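Local coordinates for putative sulfatase yidJ (Bacteroides fragilis, PDB 2QZU), which probably hydrolyses sulfate esters as a metal-dependent arylsulfatase of the sulfatase family, although its natural substrate is not established, at residues R39-I43 and G44-K48; T284-D287 and E288-R292. All coordinates share one frame; numbering follows the deposited sequence.

Interaction 1 (R39-I43 and G44-K48); sequences RGDAI and GCIGK
Ile43 meets Ile46 through the end of the latter's side chain. CD1 of Ile46 lies 3.7 Å from CB of Ile43 and also packs against its CD1. The same methyl presses on the backbone of the preceding turn, 3.2 Å from O of Gly40. Ile46 reaches that far because CD1 stands anti to CA (chi2 -180°). On the other branch of Ile43, CG2 touches SG of Cys45 at 3.5 Å.

The backbone closes the turn as well. N of Ile46 donates to O of Ile43 over 3.1 Å, from well above the carbonyl plane. A water gives that oxygen a second partner. It also donates to O of Asp41 and accepts from N of Lys48, so one water ties three backbone atoms of the loop.

Lys48 lays its extended chain past the Asp41 carboxylate. Its NZ forms a long salt bridge of 3.6 Å to OD1 of Asp41, and a second water links the same two atoms. Arg335 is the stronger partner of OD1, and its salt bridge anchors the carboxylate from outside the loop. Further out, Thr53 and Asp57 bind the backbone N atoms of Gly44 and Cys45.

A type I beta turn from Arg39 to Ala42 passes through an inverse gamma turn at Ala42 into a short 3-10 segment, 44-46. All belong to the loop that joins strand 29-35 to helix 54-61 in the alkaline phosphatase-like sulfatase fold.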
ATOM      1  N   ARG A  39       7.053  10.366  16.907  1.00  4.18           N
ATOM      2  CA  ARG A  39       6.413  11.223  17.913  1.00  7.61           C
ATOM      3  C   ARG A  39       7.189  11.282  19.223  1.00  7.90           C
ATOM      4  O   ARG A  39       7.670  10.263  19.719  1.00  6.48           O
ATOM      5  CB  ARG A  39       4.989  10.747  18.213  1.00  9.30           C
ATOM      6  CG  ARG A  39       3.997  11.034  17.105  1.00  6.93           C
ATOM      7  CD  ARG A  39       2.555  10.817  17.560  1.00 10.14           C
ATOM      8  NE  ARG A  39       2.237   9.419  17.852  1.00  4.93           N
ATOM      9  CZ  ARG A  39       2.329   8.857  19.056  1.00  9.88           C
ATOM     10  NH1 ARG A  39       2.737   9.564  20.101  1.00  9.61           N
ATOM     11  NH2 ARG A  39       1.994   7.584  19.216  1.00  7.87           N
ATOM     12  N   GLY A  40       7.280  12.479  19.791  1.00  8.46           N
ATOM     13  CA  GLY A  40       8.005  12.664  21.036  1.00 10.71           C
ATOM     14  C   GLY A  40       7.543  11.821  22.215  1.00 10.47           C
ATOM     15  O   GLY A  40       8.371  11.343  22.991  1.00  9.90           O
ATOM     16  N   ASP A  41       6.237  11.629  22.371  1.00 10.00           N
ATOM     17  CA  ASP A  41       5.746  10.840  23.498  1.00  7.28           C
ATOM     18  C   ASP A  41       5.828   9.333  23.295  1.00  8.06           C
ATOM     19  O   ASP A  41       5.508   8.570  24.203  1.00  8.23           O
ATOM     20  CB  ASP A  41       4.303  11.226  23.852  1.00 11.44           C
ATOM     21  CG  ASP A  41       4.201  12.622  24.444  1.00 16.75           C
ATOM     22  OD1 ASP A  41       5.201  13.093  25.024  1.00 12.72           O
ATOM     23  OD2 ASP A  41       3.121  13.240  24.339  1.00 24.06           O
ATOM     24  N   ALA A  42       6.265   8.903  22.115  1.00  6.45           N
ATOM     25  CA  ALA A  42       6.373   7.477  21.833  1.00  8.74           C
ATOM     26  C   ALA A  42       7.717   6.913  22.283  1.00 12.62           C
ATOM     27  O   ALA A  42       8.399   6.224  21.530  1.00 11.74           O
ATOM     28  CB  ALA A  42       6.164   7.215  20.343  1.00 13.06           C
ATOM     29  N   ILE A  43       8.095   7.235  23.518  1.00 11.11           N
ATOM     30  CA  ILE A  43       9.332   6.744  24.114  1.00 16.12           C
ATOM     31  C   ILE A  43       8.890   6.078  25.411  1.00 16.47           C
ATOM     32  O   ILE A  43       8.166   6.679  26.206  1.00 19.08           O
ATOM     33  CB  ILE A  43      10.317   7.892  24.444  1.00 18.68           C
ATOM     34  CG1 ILE A  43      10.731   8.618  23.160  1.00 15.28           C
ATOM     35  CG2 ILE A  43      11.555   7.331  25.134  1.00 18.16           C
ATOM     36  CD1 ILE A  43      11.611   9.837  23.401  1.00 15.82           C
ATOM     37  N   GLY A  44       9.319   4.838  25.615  1.00 14.54           N
ATOM     38  CA  GLY A  44       8.925   4.100  26.800  1.00 11.08           C
ATOM     39  C   GLY A  44       9.154   4.763  28.145  1.00 15.57           C
ATOM     40  O   GLY A  44       8.255   4.778  28.992  1.00 16.92           O
ATOM     41  N   CYS A  45      10.347   5.314  28.349  1.00 14.66           N
ATOM     42  CA  CYS A  45      10.675   5.942  29.622  1.00 15.96           C
ATOM     43  C   CYS A  45       9.852   7.180  29.965  1.00 16.06           C
ATOM     44  O   CYS A  45       9.876   7.636  31.109  1.00 14.44           O
ATOM     45  CB  CYS A  45      12.173   6.274  29.684  1.00 12.35           C
ATOM     46  SG  CYS A  45      12.763   7.413  28.418  1.00 23.08           S
ATOM     47  N   ILE A  46       9.124   7.725  28.992  1.00 11.97           N
ATOM     48  CA  ILE A  46       8.296   8.899  29.246  1.00 14.57           C
ATOM     49  C   ILE A  46       7.013   8.469  29.965  1.00 15.83           C
ATOM     50  O   ILE A  46       6.314   9.284  30.568  1.00 16.78           O
ATOM     51  CB  ILE A  46       7.981   9.650  27.929  1.00 17.07           C
ATOM     52  CG1 ILE A  46       9.277  10.263  27.386  1.00 18.70           C
ATOM     53  CG2 ILE A  46       6.942  10.742  28.168  1.00 19.77           C
ATOM     54  CD1 ILE A  46       9.119  11.036  26.093  1.00 10.24           C
ATOM     55  N   GLY A  47       6.724   7.171  29.895  1.00 12.30           N
ATOM     56  CA  GLY A  47       5.571   6.604  30.577  1.00 16.10           C
ATOM     57  C   GLY A  47       4.166   7.005  30.172  1.00 15.53           C
ATOM     58  O   GLY A  47       3.233   6.846  30.962  1.00 19.88           O
ATOM     59  N   LYS A  48       3.998   7.514  28.957  1.00 14.70           N
ATOM     60  CA  LYS A  48       2.678   7.918  28.482  1.00 13.90           C
ATOM     61  C   LYS A  48       2.051   6.878  27.557  1.00 17.87           C
ATOM     62  O   LYS A  48       0.828   6.776  27.473  1.00 16.60           O
ATOM     63  CB  LYS A  48       2.759   9.259  27.749  1.00 16.35           C
ATOM     64  CG  LYS A  48       3.142  10.435  28.634  1.00 13.85           C
ATOM     65  CD  LYS A  48       3.146  11.737  27.852  1.00 29.84           C
ATOM     66  CE  LYS A  48       3.519  12.917  28.740  1.00 37.85           C
ATOM     67  NZ  LYS A  48       3.512  14.205  27.989  1.00 45.51           N
TER
HETATM   68  O   HOH W   1       5.491   7.171  26.471  1.00  9.54           O
HETATM   69  O   HOH W   2       6.424  14.460  27.375  1.00 27.68           O

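Interaction 2 (T284-D287 and E288-R292); sequences TGVD and ENVGR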
ATOM      1  N   THR A 284       9.903   0.126  17.809  1.00  6.06           N
ATOM      2  CA  THR A 284      10.683  -0.862  18.537  1.00  3.85           C
ATOM      3  C   THR A 284      11.808  -1.400  17.655  1.00  2.96           C
ATOM      4  O   THR A 284      12.916  -1.641  18.132  1.00  5.26           O
ATOM      5  CB  THR A 284       9.778  -2.003  19.037  1.00  4.16           C
ATOM      6  OG1 THR A 284       8.876  -1.477  20.018  1.00  7.97           O
ATOM      7  CG2 THR A 284      10.608  -3.112  19.675  1.00  4.79           C
ATOM      8  N   GLY A 285      11.530  -1.558  16.362  1.00  7.09           N
ATOM      9  CA  GLY A 285      12.546  -2.035  15.440  1.00  5.58           C
ATOM     10  C   GLY A 285      13.641  -0.991  15.290  1.00  6.37           C
ATOM     11  O   GLY A 285      14.829  -1.310  15.269  1.00  6.45           O
ATOM     12  N   VAL A 286      13.238   0.269  15.178  1.00  5.99           N
ATOM     13  CA  VAL A 286      14.206   1.353  15.056  1.00  3.33           C
ATOM     14  C   VAL A 286      15.062   1.359  16.324  1.00  6.51           C
ATOM     15  O   VAL A 286      16.286   1.470  16.260  1.00  5.89           O
ATOM     16  CB  VAL A 286      13.493   2.720  14.884  1.00 10.16           C
ATOM     17  CG1 VAL A 286      14.443   3.865  15.209  1.00  5.32           C
ATOM     18  CG2 VAL A 286      13.002   2.863  13.443  1.00  9.09           C
ATOM     19  N   ASP A 287      14.403   1.212  17.469  1.00  7.81           N
ATOM     20  CA  ASP A 287      15.072   1.199  18.766  1.00 10.46           C
ATOM     21  C   ASP A 287      16.182   0.150  18.825  1.00  7.87           C
ATOM     22  O   ASP A 287      17.295   0.432  19.269  1.00  6.35           O
ATOM     23  CB  ASP A 287      14.048   0.921  19.871  1.00  9.34           C
ATOM     24  CG  ASP A 287      14.661   0.947  21.261  1.00 10.33           C
ATOM     25  OD1 ASP A 287      14.909   2.055  21.785  1.00 10.45           O
ATOM     26  OD2 ASP A 287      14.896  -0.143  21.825  1.00 11.81           O
ATOM     27  N   GLU A 288      15.879  -1.060  18.367  1.00  8.57           N
ATOM     28  CA  GLU A 288      16.862  -2.135  18.390  1.00 10.91           C
ATOM     29  C   GLU A 288      18.087  -1.800  17.548  1.00 11.42           C
ATOM     30  O   GLU A 288      19.218  -2.100  17.934  1.00  8.20           O
ATOM     31  CB  GLU A 288      16.229  -3.445  17.906  1.00 12.04           C
ATOM     32  CG  GLU A 288      17.206  -4.611  17.858  1.00 20.59           C
ATOM     33  CD  GLU A 288      16.510  -5.954  17.755  1.00 28.17           C
ATOM     34  OE1 GLU A 288      15.862  -6.365  18.740  1.00 31.53           O
ATOM     35  OE2 GLU A 288      16.607  -6.597  16.691  1.00 31.02           O
ATOM     36  N   ASN A 289      17.871  -1.169  16.401  1.00  7.04           N
ATOM     37  CA  ASN A 289      18.993  -0.818  15.549  1.00  7.62           C
ATOM     38  C   ASN A 289      19.789   0.359  16.105  1.00  9.23           C
ATOM     39  O   ASN A 289      20.991   0.464  15.871  1.00  9.88           O
ATOM     40  CB  ASN A 289      18.499  -0.583  14.122  1.00  8.62           C
ATOM     41  CG  ASN A 289      18.187  -1.887  13.419  1.00  9.62           C
ATOM     42  OD1 ASN A 289      19.090  -2.685  13.158  1.00  6.93           O
ATOM     43  ND2 ASN A 289      16.908  -2.133  13.142  1.00  9.94           N
ATOM     44  N   VAL A 290      19.127   1.236  16.855  1.00  7.50           N
ATOM     45  CA  VAL A 290      19.830   2.345  17.487  1.00  9.75           C
ATOM     46  C   VAL A 290      20.736   1.692  18.534  1.00 11.89           C
ATOM     47  O   VAL A 290      21.878   2.104  18.736  1.00  8.81           O
ATOM     48  CB  VAL A 290      18.859   3.321  18.190  1.00  8.58           C
ATOM     49  CG1 VAL A 290      19.636   4.271  19.098  1.00 14.79           C
ATOM     50  CG2 VAL A 290      18.083   4.124  17.145  1.00 12.74           C
ATOM     51  N   GLY A 291      20.216   0.653  19.183  1.00  8.11           N
ATOM     52  CA  GLY A 291      20.982  -0.065  20.188  1.00  9.09           C
ATOM     53  C   GLY A 291      22.251  -0.664  19.602  1.00 10.27           C
ATOM     54  O   GLY A 291      23.297  -0.691  20.257  1.00  7.67           O
ATOM     55  N   ARG A 292      22.164  -1.147  18.367  1.00  9.53           N
ATOM     56  CA  ARG A 292      23.320  -1.733  17.694  1.00  9.18           C
ATOM     57  C   ARG A 292      24.405  -0.677  17.473  1.00 11.81           C
ATOM     58  O   ARG A 292      25.596  -0.943  17.647  1.00  7.04           O
ATOM     59  CB  ARG A 292      22.902  -2.320  16.346  1.00  9.64           C
ATOM     60  CG  ARG A 292      21.938  -3.493  16.431  1.00 12.11           C
ATOM     61  CD  ARG A 292      21.533  -3.924  15.029  1.00 14.17           C
ATOM     62  NE  ARG A 292      22.691  -4.300  14.224  1.00 10.60           N
ATOM     63  CZ  ARG A 292      22.707  -4.318  12.892  1.00 11.79           C
ATOM     64  NH1 ARG A 292      21.623  -3.972  12.208  1.00 13.24           N
ATOM     65  NH2 ARG A 292      23.801  -4.693  12.243  1.00 13.29           N
TER
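Glu288 begins 288-292, and its backbone N-H donates to O of Thr284, with N and O 3.0 Å apart. This is a regular alpha-helical bond, from N-H of residue i+4 to O of residue i. The side chain of Glu288 leads away from 284-287, and its OE2 is hydrogen-bonded to Tyr242.

Asn289 grips the next carbonyl twice. Its backbone N binds O of Gly285 at 3.2 Å. Its ND2 adds a weak, bent bond of 3.1 Å to the same oxygen, with an N-H...O angle of 129°. The chi1 of -76° sets the amide beside the backbone N and lets it fold back towards Gly285.

All of this lies within the long helix 267-299, which packs against strand 222-228 of the main sheet. Val286 and Asn289 both touch Met228 of that strand.

Val290 follows with its N bonded to O of Val286 at 2.9 Å. Its CG2 comes within 3.3 Å of O of Val286 and meets CG1 of Val286 more loosely at 4.1 Å. Val290 also packs on Leu56 of helix 54-61.

Gly291 donates to O of Asp287. The carboxylate of Asp287 turns to helix 54-61, where OD1 and OD2 accept the backbone N-H groups of Leu56 and His55.

Arg292 holds OD1 of Asn289 at the edge of its guanidinium, nearly in plane, with NH1 3.0 Å away and an N-H...O angle of 160°. Its NH2 reaches Ser206 of helix 200-213.

How the interactions relate
Interaction 1 comes first along the chain, in the loop between strand 29-35 and helix 54-61. Interaction 2 follows much later, on helix 267-299. Their centres are 15 Å apart and their nearest atoms about 7 Å, so the two do not touch. The long helix connects them: residues 39-43 pack on its earlier turns at Ile276, Tyr280 and Ile283, and interaction 2 occupies the turns that follow. Helix 54-61 is a second link, since the loop of interaction 1 runs into it and interaction 2 holds its first turn. Helix 267-299 thus brings together parts far apart in sequence within the sulfatase fold.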